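Local coordinates for protein galactokinase (Bifidobacterium longum subsp. infantis ATCC 15697 = JCM 1222 = DSM 20088, PDB 6TEQ) that binds galactose and its 2-fluoro analogue and, as a GHMP-family galactokinase, probably phosphorylates galactose with ATP, at residues 45-48 with 49-52; 174-177 with 178-182; 248-251 with 252-256; 266-269 with 270-274. All coordinates share one frame; numbering follows the deposited sequence.

Contact 1: residues 45-48 with 49-52; sequences GEHT and DYNA. With GAF (2-deoxy-2-fluoro-alpha-D-galactopyranose), chain M.
His47 sends CG away from its own carbonyl carbon (chi1 -77°), and Tyr50 holds its CG between backbone N and carbonyl carbon (chi1 52°); together these turns bring the two rings rim to rim, with centroids 5.7 Å apart and planes at 73°. Neither ring lies over the other. They are joined at their edges, where His47 ND1 and Tyr50 OH stand 2.6 Å apart in a hydrogen bond whose donor may be either group. The other ring nitrogen, NE2, is bonded to the carbonyl of Gly367, and Tyr50 OH also meets Tyr340 OH, which leaves the imidazole little freedom to rotate. One face of that imidazole lies under C6 of the sugar. The loop, between strands 33-42 and 54-70, belongs to the galactose-binding signature of galactokinases and supplies four residues of the sugar pocket. The backbone N of His47 donates almost straight to O6 of the sugar at 2.9 Å, while Glu46 OE1 approaches the same O6 to 2.5 Å. The Asp49 carboxylate places OD2 2.6 Å from sugar O3 and OD1 2.7 Å from O4; OD2 also accepts from Leu190 N. Away from the sugar, Asn51 ND2 donates to His47 O at 2.9 Å, and Asn51 N bonds to Thr48 O at 3.0 Å, closing the turn.

Contact 2: residues 174-177 with 178-182; sequences AAIK and SENEM
Lys177 and Glu181, one helical turn apart, run their chains past each other at an angle on the outer side of helix 165-183. From CB the lysine leaves with CG opposite its backbone N (chi1 177°) and stays extended to the end. CG lies 3.8 Å from Glu181 CD, CD passes near OE2, and CE comes to 3.7 Å from Glu181 OE1. At the tip, NZ is 4.5 Å from OE1, beyond a salt bridge, and the attraction is likely to be modest. With an alanine here, the Glu181 carboxylate would probably lose the aliphatic chain that crosses it and the positive charge near it, and be freer to turn. The backbone beneath is firm, Glu181 N donating to Lys177 O at 2.8 Å. On an adjoining side, Ile176 and Asn180 lie alongside each other, Ile176 CG2 touching Asn180 ND2 at 3.3 Å. That amide gives only a weak bond to Ile176 O, which Asn180 N grips nearly straight at 2.9 Å (175°); Asn180 OD1 accepts from Thr187 N, in the galactose site. The Glu179 side chain, modelled in two conformers, packs against Ser142 of helix 141-156 and Gln192 of helix 190-197; it binds magnesium in another structure of this protein, though no metal is bound here. Helix 105-116 takes the side of Ala174 and Met182, and Ser178 OG bonds to its Tyr106 O, setting the helix among three others.

Contact 3: residues 248-251 with 252-256; sequences YAQR and RATCE. With GAF (2-deoxy-2-fluoro-alpha-D-galactopyranose), chain M.
Tyr248 and Arg252 meet one turn apart on helix 247-262, beside the bound sugar. Tyr248 OH lies 2.8 Å from O4 of the fluorogalactose, an atom at the edge of the tyrosine ring and in its plane. The hydroxyl also takes a weak hydrogen bond from Gly188 N, and ring carbon CE1 approaches sugar O5 at 3.3 Å. On the far side of the ring, Arg252 CD touches CE2 at 3.5 Å, so the methylene chain of the arginine, rather than its charge, meets the phenol; guanidinium and ring planes are 69° apart. A bend at chi3 (64°) carries the guanidinium onward, and NH1 bonds to Ser186 OG. Beneath them, Arg252 N donates to Tyr248 O at 3.2 Å. Farther out, in one of its two modelled conformers, Gln250 bends at chi2 and its NE2 donates to Thr254 OG1 at 3.0 Å, with Ala253 CB beside it. Arg251 leaves on another side, where NE and NH2 bond to the carbonyls of Tyr340 and Glu341, tying the helix to the loop that holds them. The whole is an i to i+4 helical arrangement in which the first turn of the helix supplies a tyrosine whose hydroxyl and ring edge line the galactose pocket of a GHMP-family galactokinase.

Contact 4: residues 266-269 with 270-274; sequences NLRV and TADGI
Charge dominates where Arg268 and Asp272 face each other across one turn of helix 267-276. Arg268 NE forms a salt bridge to Asp272, reaching OD1 at 3.0 Å and, more weakly, OD2 at 3.1 Å. OD1 lies at the guanidinium edge and is met on its syn side, while the guanidinium and carboxylate planes stand 81° apart. The bend at chi2 (69°) turns the arginine chain toward Asp272, so that CD also comes within 3.3 Å of OD1. A water closes the pair, accepting from NH2 and donating to OD2 at 2.8 Å. Beyond the helix, NH1 is held by Ala52 O and by a salt bridge to Asp207. Replaced by a leucine, this position would probably leave Asp272 without its nearest positive mate and Ala52 O and Asp207 without this donor. Among the backbone bonds, Ala271 N meets Leu267 O at 2.8 Å and Asp272 N meets Arg268 O at 2.9 Å. Packing is lighter: Leu267 and Thr270 lie side by side, CD2 against OG1 at 4.0 Å, with Leu262 of the preceding helix next to both. Capping comes at the first turn, where Asn266 OD1 accepts from Val269 N at 3.3 Å. This asparagine N-cap opens helix 267-276, and the i to i+4 arginine–aspartate bridge spans its first turns, joined through Ala52 and Asp207 to neighbouring parts of the fold.

In the fold
Each contact is local, closing a single turn, and the four follow in series along the chain without nesting or crossing. Contact 1 lies in the sugar-binding loop between strands 33-42 and 54-70. Contact 2, on helix 165-183, does not touch contact 1, but its Asn180 side chain comes near Arg252 of contact 3. Helices 247-262 and 267-276, carrying contacts 3 and 4, are consecutive, and Cys255 packs on Leu267 between them. Both reach back to the loop: Tyr248 lies against His47 and Tyr50, and Asn266 packs on Ala52. Contacts 1 and 3 share the bound sugar, whereas contact 4 lies farther from it, bonded to the loop through Arg268 NH1 and Ala52 O.

Contact 1: residues 45-48 with 49-52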
# COMPACT_ATOMS: atom_id res chain seq x y z
N GLY A 45 -1.03 -6.73 9.57
CA GLY A 45 -1.76 -7.62 8.66
C GLY A 45 -1.05 -7.65 7.34
O GLY A 45 -1.60 -7.22 6.33
N GLU A 46 0.15 -8.15 7.37
CA GLU A 46 1.07 -8.12 6.26
C GLU A 46 1.15 -9.51 5.63
O GLU A 46 1.17 -10.55 6.30
CB GLU A 46 2.46 -7.69 6.73
CG GLU A 46 3.22 -6.90 5.69
CD GLU A 46 2.63 -5.48 5.56
OE1 GLU A 46 1.81 -5.26 4.62
OE2 GLU A 46 2.93 -4.60 6.44
N HIS A 47 1.07 -9.47 4.32
CA HIS A 47 1.06 -10.68 3.51
C HIS A 47 -0.17 -11.52 3.81
O HIS A 47 -0.10 -12.76 3.70
CB HIS A 47 2.38 -11.36 3.59
CG HIS A 47 3.44 -10.75 2.77
ND1 HIS A 47 3.53 -10.92 1.40
CD2 HIS A 47 4.45 -9.88 3.12
CE1 HIS A 47 4.56 -10.19 0.99
NE2 HIS A 47 5.11 -9.56 1.99
N THR A 48 -1.27 -10.87 4.11
CA THR A 48 -2.54 -11.52 4.38
C THR A 48 -3.58 -11.17 3.33
O THR A 48 -4.53 -11.92 3.17
CB THR A 48 -3.07 -11.07 5.75
OG1 THR A 48 -3.17 -9.65 5.81
CG2 THR A 48 -2.20 -11.52 6.89
N ASP A 49 -3.44 -10.05 2.62
CA ASP A 49 -4.49 -9.65 1.66
C ASP A 49 -4.79 -10.73 0.61
O ASP A 49 -5.99 -11.05 0.39
CB ASP A 49 -4.22 -8.29 1.09
CG ASP A 49 -2.97 -8.06 0.27
OD1 ASP A 49 -2.06 -8.88 0.37
OD2 ASP A 49 -2.97 -7.05 -0.49
N TYR A 50 -3.76 -11.25 -0.03
CA TYR A 50 -3.94 -12.21 -1.13
C TYR A 50 -4.26 -13.59 -0.55
O TYR A 50 -4.56 -14.49 -1.32
CB TYR A 50 -2.70 -12.23 -2.04
CG TYR A 50 -1.36 -12.43 -1.36
CD1 TYR A 50 -1.00 -13.71 -0.91
CD2 TYR A 50 -0.47 -11.37 -1.19
CE1 TYR A 50 0.21 -13.93 -0.25
CE2 TYR A 50 0.78 -11.58 -0.60
CZ TYR A 50 1.10 -12.86 -0.12
OH TYR A 50 2.33 -13.05 0.45
N ASN A 51 -4.26 -13.72 0.79
CA ASN A 51 -4.73 -14.94 1.51
C ASN A 51 -6.16 -14.75 2.07
O ASN A 51 -6.54 -15.55 2.94
CB ASN A 51 -3.74 -15.26 2.62
CG ASN A 51 -2.42 -15.78 2.08
OD1 ASN A 51 -2.45 -16.73 1.30
ND2 ASN A 51 -1.31 -15.13 2.46
N ALA A 52 -6.89 -13.72 1.65
CA ALA A 52 -8.28 -13.43 2.08
C ALA A 52 -8.28 -13.07 3.59
O ALA A 52 -9.27 -13.34 4.30
CB ALA A 52 -9.20 -14.61 1.79
C1 GAF M . 2.65 -5.36 -1.30
C2 GAF M . 1.36 -5.59 -2.07
F2 GAF M . 1.22 -4.62 -3.00
C3 GAF M . 0.15 -5.61 -1.16
O3 GAF M . -0.95 -6.10 -1.86
C4 GAF M . 0.38 -6.56 0.06
O4 GAF M . 0.39 -7.94 -0.30
C5 GAF M . 1.66 -6.19 0.73
O5 GAF M . 2.72 -6.27 -0.19
C6 GAF M . 1.99 -7.07 1.92
O6 GAF M . 1.01 -6.95 2.95
O1 GAF M . 2.55 -4.00 -0.90

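Contact 2: residues 174-177 with 178-182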
# COMPACT_ATOMS: atom_id res chain seq x y z
N ALA A 174 -10.16 -2.04 -11.01
CA ALA A 174 -9.50 -1.62 -12.26
C ALA A 174 -8.03 -1.31 -11.98
O ALA A 174 -7.16 -1.61 -12.80
CB ALA A 174 -10.21 -0.43 -12.86
N ALA A 175 -7.75 -0.64 -10.86
CA ALA A 175 -6.37 -0.27 -10.48
C ALA A 175 -5.53 -1.52 -10.25
O ALA A 175 -4.36 -1.61 -10.69
CB ALA A 175 -6.42 0.60 -9.28
N ILE A 176 -6.06 -2.46 -9.46
CA ILE A 176 -5.42 -3.77 -9.23
C ILE A 176 -5.18 -4.46 -10.56
O ILE A 176 -4.05 -4.96 -10.76
CB ILE A 176 -6.27 -4.62 -8.27
CG1 ILE A 176 -6.39 -3.95 -6.88
CG2 ILE A 176 -5.70 -6.02 -8.16
CD1 ILE A 176 -7.42 -4.64 -6.01
N LYS A 177 -6.17 -4.51 -11.44
CA LYS A 177 -5.99 -5.22 -12.73
C LYS A 177 -4.91 -4.54 -13.58
O LYS A 177 -4.12 -5.26 -14.22
CB LYS A 177 -7.32 -5.31 -13.44
CG LYS A 177 -7.21 -5.97 -14.80
CD LYS A 177 -8.58 -6.28 -15.35
CE LYS A 177 -8.55 -6.75 -16.79
NZ LYS A 177 -9.87 -7.30 -17.17
N SER A 178 -4.86 -3.21 -13.58
CA SER A 178 -3.81 -2.51 -14.31
C SER A 178 -2.43 -3.01 -13.85
O SER A 178 -1.56 -3.36 -14.66
CB SER A 178 -3.91 -1.01 -14.13
OG SER A 178 -2.82 -0.46 -14.80
N GLU A 179 -2.22 -2.97 -12.56
CA GLU A 179 -0.90 -3.29 -12.01
C GLU A 179 -0.61 -4.75 -12.36
O GLU A 179 0.42 -4.99 -13.00
CB GLU A 179 -0.87 -3.03 -10.51
CG GLU A 179 0.50 -3.26 -9.92
CD GLU A 179 0.73 -2.61 -8.58
OE1 GLU A 179 -0.18 -1.90 -8.14
OE2 GLU A 179 1.78 -2.89 -7.98
N ASN A 180 -1.50 -5.67 -12.00
CA ASN A 180 -1.25 -7.11 -12.19
C ASN A 180 -1.07 -7.48 -13.67
O ASN A 180 -0.10 -8.21 -14.00
CB ASN A 180 -2.36 -7.96 -11.61
CG ASN A 180 -2.21 -8.17 -10.13
OD1 ASN A 180 -1.24 -8.71 -9.64
ND2 ASN A 180 -3.27 -7.91 -9.43
N GLU A 181 -1.96 -7.01 -14.52
CA GLU A 181 -2.12 -7.55 -15.88
C GLU A 181 -1.46 -6.62 -16.89
O GLU A 181 -0.96 -7.17 -17.86
CB GLU A 181 -3.58 -7.79 -16.24
CG GLU A 181 -4.29 -8.78 -15.35
CD GLU A 181 -5.63 -9.26 -15.86
OE1 GLU A 181 -5.86 -9.26 -17.07
OE2 GLU A 181 -6.42 -9.73 -15.04
N MET A 182 -1.53 -5.30 -16.72
CA MET A 182 -0.87 -4.37 -17.68
C MET A 182 0.61 -4.19 -17.31
O MET A 182 1.50 -4.41 -18.21
CB MET A 182 -1.54 -2.98 -17.79
CG MET A 182 -1.07 -2.20 -19.00
SD MET A 182 -1.12 -3.09 -20.63
CE MET A 182 -2.91 -3.22 -20.82

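Contact 3: residues 248-251 with 252-256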
# COMPACT_ATOMS: atom_id res chain seq x y z
N TYR A 248 8.10 -11.69 -4.28
CA TYR A 248 6.72 -11.45 -3.79
C TYR A 248 5.83 -12.48 -4.47
O TYR A 248 5.05 -13.15 -3.82
CB TYR A 248 6.36 -9.98 -4.05
CG TYR A 248 4.91 -9.62 -3.73
CD1 TYR A 248 4.57 -9.20 -2.47
CD2 TYR A 248 3.89 -9.86 -4.62
CE1 TYR A 248 3.25 -8.90 -2.13
CE2 TYR A 248 2.58 -9.56 -4.33
CZ TYR A 248 2.24 -9.11 -3.07
OH TYR A 248 0.93 -8.87 -2.85
N ALA A 249 6.01 -12.70 -5.76
CA ALA A 249 5.23 -13.69 -6.53
C ALA A 249 5.45 -15.06 -5.93
O ALA A 249 4.46 -15.86 -5.88
CB ALA A 249 5.62 -13.67 -8.00
N GLN A 250 6.69 -15.38 -5.53
CA GLN A 250 6.95 -16.73 -4.96
C GLN A 250 6.11 -16.86 -3.67
O GLN A 250 5.40 -17.89 -3.53
CB GLN A 250 8.43 -17.01 -4.70
CG GLN A 250 8.70 -18.42 -4.18
CD GLN A 250 8.14 -19.54 -5.04
OE1 GLN A 250 8.62 -19.80 -6.16
NE2 GLN A 250 7.09 -20.19 -4.52
N ARG A 251 6.14 -15.87 -2.78
CA ARG A 251 5.39 -16.00 -1.50
C ARG A 251 3.92 -16.34 -1.81
O ARG A 251 3.33 -17.26 -1.17
CB ARG A 251 5.50 -14.75 -0.65
CG ARG A 251 6.91 -14.42 -0.20
CD ARG A 251 7.45 -15.47 0.75
NE ARG A 251 8.82 -15.12 1.15
CZ ARG A 251 9.88 -15.27 0.38
NH1 ARG A 251 9.78 -15.76 -0.84
NH2 ARG A 251 11.05 -14.85 0.81
N ARG A 252 3.33 -15.60 -2.77
CA ARG A 252 1.95 -15.87 -3.20
C ARG A 252 1.80 -17.32 -3.68
O ARG A 252 0.83 -17.96 -3.27
CB ARG A 252 1.49 -14.86 -4.25
CG ARG A 252 1.39 -13.43 -3.74
CD ARG A 252 0.66 -12.52 -4.72
NE ARG A 252 -0.72 -12.85 -4.95
CZ ARG A 252 -1.54 -12.18 -5.74
NH1 ARG A 252 -1.08 -11.21 -6.51
NH2 ARG A 252 -2.80 -12.53 -5.83
N ALA A 253 2.74 -17.85 -4.50
CA ALA A 253 2.64 -19.20 -5.05
C ALA A 253 2.65 -20.22 -3.91
O ALA A 253 1.87 -21.15 -3.92
CB ALA A 253 3.76 -19.49 -5.99
N THR A 254 3.49 -19.96 -2.93
CA THR A 254 3.68 -20.84 -1.77
C THR A 254 2.39 -20.91 -0.97
O THR A 254 1.93 -22.02 -0.65
CB THR A 254 4.90 -20.45 -0.93
OG1 THR A 254 6.08 -20.57 -1.74
CG2 THR A 254 4.97 -21.40 0.28
N CYS A 255 1.74 -19.76 -0.77
CA CYS A 255 0.47 -19.76 -0.02
C CYS A 255 -0.60 -20.51 -0.83
O CYS A 255 -1.40 -21.25 -0.19
CB CYS A 255 -0.02 -18.37 0.28
SG CYS A 255 1.07 -17.56 1.48
N GLU A 256 -0.70 -20.24 -2.14
CA GLU A 256 -1.74 -20.92 -2.94
C GLU A 256 -1.55 -22.43 -2.88
O GLU A 256 -2.58 -23.18 -2.84
CB GLU A 256 -1.66 -20.33 -4.39
CG GLU A 256 -2.09 -18.86 -4.52
CD GLU A 256 -1.75 -18.23 -5.86
OE1 GLU A 256 -1.28 -18.96 -6.78
OE2 GLU A 256 -1.97 -17.01 -6.03
C1 GAF M . 2.65 -5.36 -1.30
C2 GAF M . 1.36 -5.59 -2.07
F2 GAF M . 1.22 -4.62 -3.00
C3 GAF M . 0.15 -5.61 -1.16
O3 GAF M . -0.95 -6.10 -1.86
C4 GAF M . 0.38 -6.56 0.06
O4 GAF M . 0.39 -7.94 -0.30
C5 GAF M . 1.66 -6.19 0.73
O5 GAF M . 2.72 -6.27 -0.19
C6 GAF M . 1.99 -7.07 1.92
O6 GAF M . 1.01 -6.95 2.95
O1 GAF M . 2.55 -4.00 -0.90

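Contact 4: residues 266-269 with 270-274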
# COMPACT_ATOMS: atom_id res chain seq x y z
N ASN A 266 -8.69 -20.73 0.60
CA ASN A 266 -7.66 -19.73 0.99
C ASN A 266 -7.22 -19.96 2.44
O ASN A 266 -7.94 -20.61 3.21
CB ASN A 266 -8.12 -18.29 0.75
CG ASN A 266 -9.47 -17.99 1.37
OD1 ASN A 266 -9.55 -18.03 2.59
ND2 ASN A 266 -10.51 -17.71 0.58
N LEU A 267 -6.09 -19.35 2.84
CA LEU A 267 -5.57 -19.61 4.18
C LEU A 267 -6.41 -18.96 5.25
O LEU A 267 -6.23 -19.28 6.41
CB LEU A 267 -4.10 -19.22 4.25
CG LEU A 267 -3.17 -20.15 3.44
CD1 LEU A 267 -1.75 -19.63 3.41
CD2 LEU A 267 -3.19 -21.59 3.91
N ARG A 268 -7.24 -18.00 4.90
CA ARG A 268 -8.17 -17.44 5.90
C ARG A 268 -9.10 -18.52 6.43
O ARG A 268 -9.41 -18.47 7.63
CB ARG A 268 -8.93 -16.30 5.31
CG ARG A 268 -10.02 -15.74 6.19
CD ARG A 268 -9.52 -15.00 7.44
NE ARG A 268 -10.64 -14.30 8.07
CZ ARG A 268 -11.11 -13.12 7.71
NH1 ARG A 268 -10.65 -12.53 6.63
NH2 ARG A 268 -12.15 -12.61 8.35
N VAL A 269 -9.57 -19.43 5.57
CA VAL A 269 -10.34 -20.60 6.08
C VAL A 269 -9.55 -21.33 7.20
O VAL A 269 -10.08 -21.59 8.26
CB VAL A 269 -10.66 -21.56 4.93
CG1 VAL A 269 -11.43 -22.77 5.50
CG2 VAL A 269 -11.34 -20.91 3.76
N THR A 270 -8.32 -21.68 6.92
CA THR A 270 -7.41 -22.37 7.86
C THR A 270 -7.31 -21.51 9.15
O THR A 270 -7.43 -21.99 10.28
CB THR A 270 -6.06 -22.57 7.18
OG1 THR A 270 -6.25 -23.23 5.92
CG2 THR A 270 -5.09 -23.24 8.12
N ALA A 271 -6.90 -20.25 8.99
CA ALA A 271 -6.66 -19.33 10.13
C ALA A 271 -7.89 -19.21 11.04
O ALA A 271 -7.76 -19.17 12.29
CB ALA A 271 -6.32 -17.99 9.58
N ASP A 272 -9.07 -19.10 10.40
CA ASP A 272 -10.29 -18.94 11.21
C ASP A 272 -10.56 -20.25 11.99
O ASP A 272 -11.09 -20.14 13.11
CB ASP A 272 -11.47 -18.49 10.36
CG ASP A 272 -11.39 -17.05 9.88
OD1 ASP A 272 -10.53 -16.29 10.33
OD2 ASP A 272 -12.26 -16.71 9.03
N GLY A 273 -10.37 -21.43 11.38
CA GLY A 273 -10.60 -22.69 12.13
C GLY A 273 -9.65 -22.82 13.27
O GLY A 273 -10.09 -23.17 14.38
N ILE A 274 -8.38 -22.41 13.07
CA ILE A 274 -7.40 -22.39 14.20
C ILE A 274 -7.87 -21.42 15.31
O ILE A 274 -7.85 -21.77 16.54
CB ILE A 274 -6.00 -22.08 13.68
CG1 ILE A 274 -5.48 -23.23 12.78
CG2 ILE A 274 -5.06 -21.85 14.82
CD1 ILE A 274 -4.25 -22.89 11.93
O HOH W 1 -13.44 -14.44 10.24